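Local coordinates for kinesin-like protein KAR3 (Saccharomyces cerevisiae, PDB 1F9V) that probably hydrolyses ATP as a kinesin-family motor and uses the energy to move along microtubules, at residues L271-P284 / L332-V344. The protein carries 2 engineered substitutions. Numbering follows the deposited sequence.
Sequences LSCLGDVIHALGQP and LRFASKVNSTRLV
Lys337 meets Asp276 and His279 of helix 258-281, and Thr341 clasps the turn Gly282-Pro284 that follows it; together they show how two helices on one side of the kinesin motor domain's central sheet, a P-loop NTPase fold, can be joined by a polar flank beside an apolar strip. The axes of the short segments 271-281 and 332-338 come within 9.0 Å of each other at closest approach, with 35° between their directions. With CG anti to the backbone N (chi1 174°) and the rest of its chain extended, Lys337 reaches along the neighbouring helix past Gly275 O. Its NZ meets OD1 of Asp276 at 2.5 Å in a short salt bridge, on the syn side but well out of the carboxylate plane. A water accepts from the same NZ and donates to Ser272 O, giving the ammonium a second link to this helix. An alanine in place of Lys337 would probably leave the Asp276 carboxylate without this counter-charge and Ser272 O without its water-mediated link to the other helix. The lysine's backbone also takes part: its O accepts a hydrogen bond from His279 ND1 at 2.8 Å, almost exactly in the imidazole plane, which helps fix the turn of the ring. Phe334 CE2 comes within 3.6 Å of Gly275 CA because a beta carbon, which would collide with the ring, is absent there; the ring also stacks with Tyr91. Beside it, Val338 CB packs against Ile278 CG2, and both residues touch Met314 of strand 311-318. Beyond the helices, Ser340 CB rests on Gly282 CA, and CG2 of Thr341 lies 3.4 Å from Gln283 NE2. Gly282 O is gripped twice by Thr341, through backbone N and OG1. The hydroxyl, 2.7 Å from Gly282 O, lies in the carbonyl plane, the Thr341 N 28° out of it.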
ATOM      1  N   LEU A 271      10.002   7.962  -1.526  1.00  8.78           N
ATOM      2  CA  LEU A 271       9.617   6.874  -2.424  1.00  8.17           C
ATOM      3  C   LEU A 271      10.834   6.069  -2.866  1.00  8.16           C
ATOM      4  O   LEU A 271      10.769   4.845  -2.984  1.00  8.71           O
ATOM      5  CB  LEU A 271       8.863   7.426  -3.639  1.00  8.52           C
ATOM      6  CG  LEU A 271       7.465   7.979  -3.326  1.00  9.07           C
ATOM      7  CD1 LEU A 271       6.805   8.447  -4.624  1.00  9.52           C
ATOM      8  CD2 LEU A 271       6.605   6.912  -2.634  1.00  8.77           C
ATOM      9  N   SER A 272      11.947   6.755  -3.096  1.00  8.43           N
ATOM     10  CA  SER A 272      13.172   6.081  -3.498  1.00 10.23           C
ATOM     11  C   SER A 272      13.625   5.127  -2.392  1.00  9.85           C
ATOM     12  O   SER A 272      13.987   3.973  -2.646  1.00  9.36           O
ATOM     13  CB  SER A 272      14.269   7.108  -3.759  1.00 11.52           C
ATOM     14  OG  SER A 272      15.523   6.466  -3.883  1.00 19.34           O
ATOM     15  N   CYS A 273      13.597   5.623  -1.157  1.00  9.35           N
ATOM     16  CA  CYS A 273      14.005   4.830  -0.009  1.00  8.24           C
ATOM     17  C   CYS A 273      13.086   3.619   0.165  1.00  6.81           C
ATOM     18  O   CYS A 273      13.550   2.511   0.419  1.00  7.70           O
ATOM     19  CB  CYS A 273      13.983   5.690   1.261  1.00  9.36           C
ATOM     20  SG  CYS A 273      14.398   4.769   2.758  1.00 12.04           S
ATOM     21  N   LEU A 274      11.782   3.832   0.033  1.00  6.54           N
ATOM     22  CA  LEU A 274      10.835   2.729   0.174  1.00  6.42           C
ATOM     23  C   LEU A 274      11.162   1.628  -0.833  1.00  6.11           C
ATOM     24  O   LEU A 274      11.213   0.451  -0.485  1.00  7.10           O
ATOM     25  CB  LEU A 274       9.403   3.226  -0.042  1.00  7.21           C
ATOM     26  CG  LEU A 274       8.310   2.152   0.005  1.00  6.87           C
ATOM     27  CD1 LEU A 274       8.261   1.514   1.389  1.00  9.32           C
ATOM     28  CD2 LEU A 274       6.974   2.775  -0.343  1.00  8.44           C
ATOM     29  N   GLY A 275      11.398   2.020  -2.083  1.00  7.15           N
ATOM     30  CA  GLY A 275      11.725   1.043  -3.104  1.00  7.73           C
ATOM     31  C   GLY A 275      13.000   0.293  -2.767  1.00  8.67           C
ATOM     32  O   GLY A 275      13.079  -0.930  -2.930  1.00  8.23           O
ATOM     33  N   ASP A 276      14.007   1.024  -2.293  1.00  9.05           N
ATOM     34  CA  ASP A 276      15.277   0.410  -1.937  1.00  9.45           C
ATOM     35  C   ASP A 276      15.107  -0.586  -0.794  1.00  7.70           C
ATOM     36  O   ASP A 276      15.678  -1.677  -0.817  1.00  8.39           O
ATOM     37  CB  ASP A 276      16.294   1.480  -1.533  1.00 10.38           C
ATOM     38  CG  ASP A 276      16.810   2.269  -2.716  1.00 12.14           C
ATOM     39  OD1 ASP A 276      16.774   1.749  -3.849  1.00 14.90           O
ATOM     40  OD2 ASP A 276      17.255   3.413  -2.512  1.00 15.48           O
ATOM     41  N   VAL A 277      14.321  -0.207   0.206  1.00  7.13           N
ATOM     42  CA  VAL A 277      14.089  -1.074   1.357  1.00  7.76           C
ATOM     43  C   VAL A 277      13.343  -2.354   0.960  1.00  7.22           C
ATOM     44  O   VAL A 277      13.767  -3.456   1.302  1.00  8.55           O
ATOM     45  CB  VAL A 277      13.299  -0.312   2.470  1.00  8.16           C
ATOM     46  CG1 VAL A 277      12.763  -1.281   3.514  1.00  8.06           C
ATOM     47  CG2 VAL A 277      14.211   0.713   3.135  1.00  8.61           C
ATOM     48  N   ILE A 278      12.237  -2.215   0.233  1.00  7.82           N
ATOM     49  CA  ILE A 278      11.465  -3.391  -0.177  1.00  6.34           C
ATOM     50  C   ILE A 278      12.288  -4.286  -1.103  1.00  7.38           C
ATOM     51  O   ILE A 278      12.249  -5.510  -0.988  1.00  8.72           O
ATOM     52  CB  ILE A 278      10.145  -2.992  -0.893  1.00  8.29           C
ATOM     53  CG1 ILE A 278       9.307  -2.067   0.003  1.00  9.62           C
ATOM     54  CG2 ILE A 278       9.343  -4.245  -1.244  1.00  8.50           C
ATOM     55  CD1 ILE A 278       8.947  -2.651   1.340  1.00 10.74           C
ATOM     56  N   HIS A 279      13.043  -3.684  -2.016  1.00  8.54           N
ATOM     57  CA  HIS A 279      13.863  -4.478  -2.921  1.00  9.28           C
ATOM     58  C   HIS A 279      14.886  -5.289  -2.119  1.00 10.09           C
ATOM     59  O   HIS A 279      15.074  -6.483  -2.354  1.00 10.33           O
ATOM     60  CB  HIS A 279      14.593  -3.577  -3.925  1.00 10.41           C
ATOM     61  CG  HIS A 279      15.569  -4.313  -4.793  1.00 11.24           C
ATOM     62  ND1 HIS A 279      15.205  -4.908  -5.981  1.00 12.96           N
ATOM     63  CD2 HIS A 279      16.887  -4.576  -4.627  1.00 11.25           C
ATOM     64  CE1 HIS A 279      16.257  -5.507  -6.510  1.00 13.61           C
ATOM     65  NE2 HIS A 279      17.290  -5.321  -5.710  1.00 13.83           N
ATOM     66  N   ALA A 280      15.545  -4.636  -1.170  1.00  9.60           N
ATOM     67  CA  ALA A 280      16.544  -5.313  -0.362  1.00 11.31           C
ATOM     68  C   ALA A 280      15.925  -6.450   0.448  1.00  9.80           C
ATOM     69  O   ALA A 280      16.503  -7.531   0.553  1.00 10.44           O
ATOM     70  CB  ALA A 280      17.231  -4.309   0.567  1.00 11.53           C
ATOM     71  N   LEU A 281      14.744  -6.210   1.008  1.00 10.46           N
ATOM     72  CA  LEU A 281      14.065  -7.218   1.812  1.00 10.82           C
ATOM     73  C   LEU A 281      13.659  -8.437   0.993  1.00 11.83           C
ATOM     74  O   LEU A 281      13.434  -9.514   1.547  1.00 11.65           O
ATOM     75  CB  LEU A 281      12.824  -6.618   2.471  1.00 10.68           C
ATOM     76  CG  LEU A 281      13.093  -5.658   3.631  1.00  9.95           C
ATOM     77  CD1 LEU A 281      11.835  -4.878   3.942  1.00  9.99           C
ATOM     78  CD2 LEU A 281      13.552  -6.445   4.848  1.00 11.08           C
ATOM     79  N   GLY A 282      13.566  -8.264  -0.325  1.00 12.79           N
ATOM     80  CA  GLY A 282      13.175  -9.361  -1.197  1.00 13.67           C
ATOM     81  C   GLY A 282      14.364 -10.144  -1.736  1.00 15.78           C
ATOM     82  O   GLY A 282      14.195 -11.075  -2.534  1.00 13.90           O
ATOM     83  N   GLN A 283      15.569  -9.773  -1.295  1.00 15.83           N
ATOM     84  CA  GLN A 283      16.799 -10.430  -1.730  1.00 19.12           C
ATOM     85  C   GLN A 283      17.132 -11.628  -0.844  1.00 20.86           C
ATOM     86  O   GLN A 283      16.786 -11.647   0.335  1.00 20.82           O
ATOM     87  CB  GLN A 283      17.956  -9.430  -1.707  1.00 19.56           C
ATOM     88  CG  GLN A 283      17.837  -8.339  -2.762  1.00 22.69           C
ATOM     89  CD  GLN A 283      17.603  -8.898  -4.154  1.00 26.62           C
ATOM     90  OE1 GLN A 283      16.779  -8.383  -4.914  1.00 28.57           O
ATOM     91  NE2 GLN A 283      18.328  -9.961  -4.495  1.00 27.31           N
ATOM     92  N   PRO A 284      17.819 -12.651  -1.411  1.00 24.07           N
ATOM     93  CA  PRO A 284      18.206 -13.879  -0.700  1.00 27.59           C
ATOM     94  C   PRO A 284      18.948 -13.685   0.625  1.00 32.67           C
ATOM     95  O   PRO A 284      18.996 -14.600   1.445  1.00 33.87           O
ATOM     96  CB  PRO A 284      19.041 -14.659  -1.746  1.00 25.75           C
ATOM     97  CG  PRO A 284      18.626 -14.103  -3.031  1.00 25.87           C
ATOM     98  CD  PRO A 284      18.256 -12.676  -2.813  1.00 23.17           C
ATOM     99  N   LEU A 332       5.600   1.076 -13.414  1.00  7.59           N
ATOM    100  CA  LEU A 332       5.822  -0.345 -13.643  1.00  7.90           C
ATOM    101  C   LEU A 332       7.280  -0.696 -13.398  1.00  8.46           C
ATOM    102  O   LEU A 332       7.598  -1.810 -12.975  1.00  8.67           O
ATOM    103  CB  LEU A 332       5.404  -0.730 -15.070  1.00  8.67           C
ATOM    104  CG  LEU A 332       3.884  -0.698 -15.296  1.00  9.36           C
ATOM    105  CD1 LEU A 332       3.566  -0.856 -16.780  1.00 10.00           C
ATOM    106  CD2 LEU A 332       3.227  -1.810 -14.488  1.00 10.88           C
ATOM    107  N   ARG A 333       8.175   0.253 -13.657  1.00  8.13           N
ATOM    108  CA  ARG A 333       9.584  -0.001 -13.407  1.00  9.44           C
ATOM    109  C   ARG A 333       9.802  -0.039 -11.884  1.00  8.48           C
ATOM    110  O   ARG A 333      10.601  -0.836 -11.384  1.00  8.30           O
ATOM    111  CB  ARG A 333      10.443   1.075 -14.068  1.00 11.17           C
ATOM    112  CG  ARG A 333      10.965   0.655 -15.442  1.00 15.83           C
ATOM    113  CD  ARG A 333      11.780   1.760 -16.107  1.00 18.63           C
ATOM    114  NE  ARG A 333      11.283   2.017 -17.451  1.00 25.99           N
ATOM    115  CZ  ARG A 333      10.760   3.172 -17.851  1.00 26.34           C
ATOM    116  NH1 ARG A 333      10.664   4.191 -17.012  1.00 28.30           N
ATOM    117  NH2 ARG A 333      10.304   3.293 -19.085  1.00 28.71           N
ATOM    118  N   PHE A 334       9.084   0.808 -11.148  1.00  8.47           N
ATOM    119  CA  PHE A 334       9.199   0.792  -9.688  1.00  8.57           C
ATOM    120  C   PHE A 334       8.653  -0.554  -9.193  1.00  8.67           C
ATOM    121  O   PHE A 334       9.274  -1.224  -8.364  1.00  8.96           O
ATOM    122  CB  PHE A 334       8.393   1.934  -9.062  1.00  9.63           C
ATOM    123  CG  PHE A 334       8.397   1.922  -7.548  1.00 11.15           C
ATOM    124  CD1 PHE A 334       7.427   1.220  -6.842  1.00 10.47           C
ATOM    125  CD2 PHE A 334       9.379   2.604  -6.833  1.00 11.33           C
ATOM    126  CE1 PHE A 334       7.434   1.197  -5.442  1.00 11.67           C
ATOM    127  CE2 PHE A 334       9.390   2.585  -5.436  1.00 11.68           C
ATOM    128  CZ  PHE A 334       8.419   1.884  -4.746  1.00 10.67           C
ATOM    129  N   ALA A 335       7.489  -0.946  -9.708  1.00  8.63           N
ATOM    130  CA  ALA A 335       6.867  -2.212  -9.330  1.00  8.89           C
ATOM    131  C   ALA A 335       7.815  -3.382  -9.555  1.00  8.21           C
ATOM    132  O   ALA A 335       7.897  -4.287  -8.726  1.00  8.49           O
ATOM    133  CB  ALA A 335       5.589  -2.422 -10.131  1.00  9.93           C
ATOM    134  N   SER A 336       8.516  -3.370 -10.688  1.00  7.89           N
ATOM    135  CA  SER A 336       9.470  -4.427 -11.016  1.00  9.39           C
ATOM    136  C   SER A 336      10.633  -4.455 -10.018  1.00 10.12           C
ATOM    137  O   SER A 336      11.140  -5.522  -9.662  1.00 10.49           O
ATOM    138  CB  SER A 336      10.021  -4.223 -12.435  1.00 11.00           C
ATOM    139  OG  SER A 336       8.973  -4.240 -13.394  1.00 13.74           O
ATOM    140  N   LYS A 337      11.054  -3.275  -9.571  1.00 10.91           N
ATOM    141  CA  LYS A 337      12.145  -3.185  -8.611  1.00 11.21           C
ATOM    142  C   LYS A 337      11.742  -3.783  -7.263  1.00 11.76           C
ATOM    143  O   LYS A 337      12.550  -4.439  -6.598  1.00 10.62           O
ATOM    144  CB  LYS A 337      12.564  -1.729  -8.424  1.00 12.90           C
ATOM    145  CG  LYS A 337      13.603  -1.535  -7.328  1.00 15.05           C
ATOM    146  CD  LYS A 337      13.925  -0.067  -7.119  1.00 15.79           C
ATOM    147  CE  LYS A 337      14.953   0.114  -6.018  1.00 17.41           C
ATOM    148  NZ  LYS A 337      15.521   1.490  -6.039  1.00 20.77           N
ATOM    149  N   VAL A 338      10.490  -3.583  -6.861  1.00  9.99           N
ATOM    150  CA  VAL A 338      10.065  -4.118  -5.577  1.00 10.75           C
ATOM    151  C   VAL A 338       9.658  -5.595  -5.627  1.00 11.15           C
ATOM    152  O   VAL A 338       9.400  -6.203  -4.594  1.00  9.91           O
ATOM    153  CB  VAL A 338       8.944  -3.253  -4.954  1.00 11.06           C
ATOM    154  CG1 VAL A 338       9.501  -1.889  -4.607  1.00 10.89           C
ATOM    155  CG2 VAL A 338       7.780  -3.108  -5.907  1.00 11.88           C
ATOM    156  N   ASN A 339       9.609  -6.173  -6.828  1.00 11.00           N
ATOM    157  CA  ASN A 339       9.291  -7.595  -6.982  1.00 10.16           C
ATOM    158  C   ASN A 339      10.424  -8.312  -6.242  1.00 10.74           C
ATOM    159  O   ASN A 339      11.588  -7.950  -6.409  1.00 11.31           O
ATOM    160  CB  ASN A 339       9.360  -8.005  -8.459  1.00 10.58           C
ATOM    161  CG  ASN A 339       8.003  -8.038  -9.137  1.00 11.30           C
ATOM    162  OD1 ASN A 339       6.970  -8.213  -8.495  1.00 10.51           O
ATOM    163  ND2 ASN A 339       8.005  -7.877 -10.462  1.00 11.84           N
ATOM    164  N   SER A 340      10.108  -9.320  -5.437  1.00 10.54           N
ATOM    165  CA  SER A 340      11.164 -10.036  -4.719  1.00 11.42           C
ATOM    166  C   SER A 340      11.742 -11.172  -5.570  1.00 13.16           C
ATOM    167  O   SER A 340      11.202 -11.498  -6.634  1.00 12.97           O
ATOM    168  CB  SER A 340      10.628 -10.591  -3.394  1.00 11.88           C
ATOM    169  OG  SER A 340      10.002 -11.846  -3.582  1.00 12.10           O
ATOM    170  N   THR A 341      12.837 -11.771  -5.103  1.00 12.42           N
ATOM    171  CA  THR A 341      13.480 -12.859  -5.833  1.00 13.39           C
ATOM    172  C   THR A 341      12.647 -14.135  -5.823  1.00 14.17           C
ATOM    173  O   THR A 341      13.106 -15.205  -6.224  1.00 15.05           O
ATOM    174  CB  THR A 341      14.889 -13.153  -5.276  1.00 14.67           C
ATOM    175  OG1 THR A 341      14.815 -13.396  -3.865  1.00 16.25           O
ATOM    176  CG2 THR A 341      15.809 -11.969  -5.539  1.00 16.46           C
ATOM    177  N   ARG A 342      11.417 -14.015  -5.348  1.00 14.16           N
ATOM    178  CA  ARG A 342      10.495 -15.132  -5.333  1.00 15.32           C
ATOM    179  C   ARG A 342       9.960 -15.232  -6.768  1.00 14.09           C
ATOM    180  O   ARG A 342       9.633 -16.312  -7.260  1.00 13.02           O
ATOM    181  CB  ARG A 342       9.348 -14.829  -4.366  1.00 17.55           C
ATOM    182  CG  ARG A 342       8.065 -15.586  -4.633  1.00 20.36           C
ATOM    183  CD  ARG A 342       7.203 -15.651  -3.378  1.00 22.24           C
ATOM    184  NE  ARG A 342       5.836 -16.074  -3.674  1.00 24.27           N
ATOM    185  CZ  ARG A 342       5.035 -15.451  -4.533  1.00 23.45           C
ATOM    186  NH1 ARG A 342       3.808 -15.907  -4.740  1.00 24.90           N
ATOM    187  NH2 ARG A 342       5.462 -14.372  -5.184  1.00 24.16           N
ATOM    188  N   LEU A 343       9.922 -14.085  -7.436  1.00 12.91           N
ATOM    189  CA  LEU A 343       9.392 -13.975  -8.788  1.00 13.42           C
ATOM    190  C   LEU A 343      10.432 -13.561  -9.829  1.00 13.91           C
ATOM    191  O   LEU A 343      10.485 -14.124 -10.926  1.00 12.14           O
ATOM    192  CB  LEU A 343       8.233 -12.966  -8.773  1.00 12.34           C
ATOM    193  CG  LEU A 343       7.494 -12.576 -10.053  1.00 12.15           C
ATOM    194  CD1 LEU A 343       6.084 -12.123  -9.691  1.00 12.43           C
ATOM    195  CD2 LEU A 343       8.241 -11.459 -10.763  1.00 13.26           C
ATOM    196  N   VAL A 344      11.252 -12.572  -9.490  1.00 14.43           N
ATOM    197  CA  VAL A 344      12.269 -12.084 -10.411  1.00 16.72           C
ATOM    198  C   VAL A 344      13.383 -13.105 -10.596  1.00 17.83           C
ATOM    199  O   VAL A 344      13.843 -13.678  -9.584  1.00 20.70           O
ATOM    200  CB  VAL A 344      12.877 -10.760  -9.910  1.00 15.50           C
ATOM    201  CG1 VAL A 344      13.801 -10.189 -10.953  1.00 18.18           C
ATOM    202  CG2 VAL A 344      11.777  -9.772  -9.612  1.00 15.43           C
TER
HETATM  203  O   HOH W   1      13.364   3.021  -5.268  1.00 21.39           O
HETATM  204  O   HOH W   2      11.457  -7.243  -3.039  1.00 11.73           O
HETATM  205  O   HOH W   3      14.207  -8.724  -6.753  1.00 36.66           O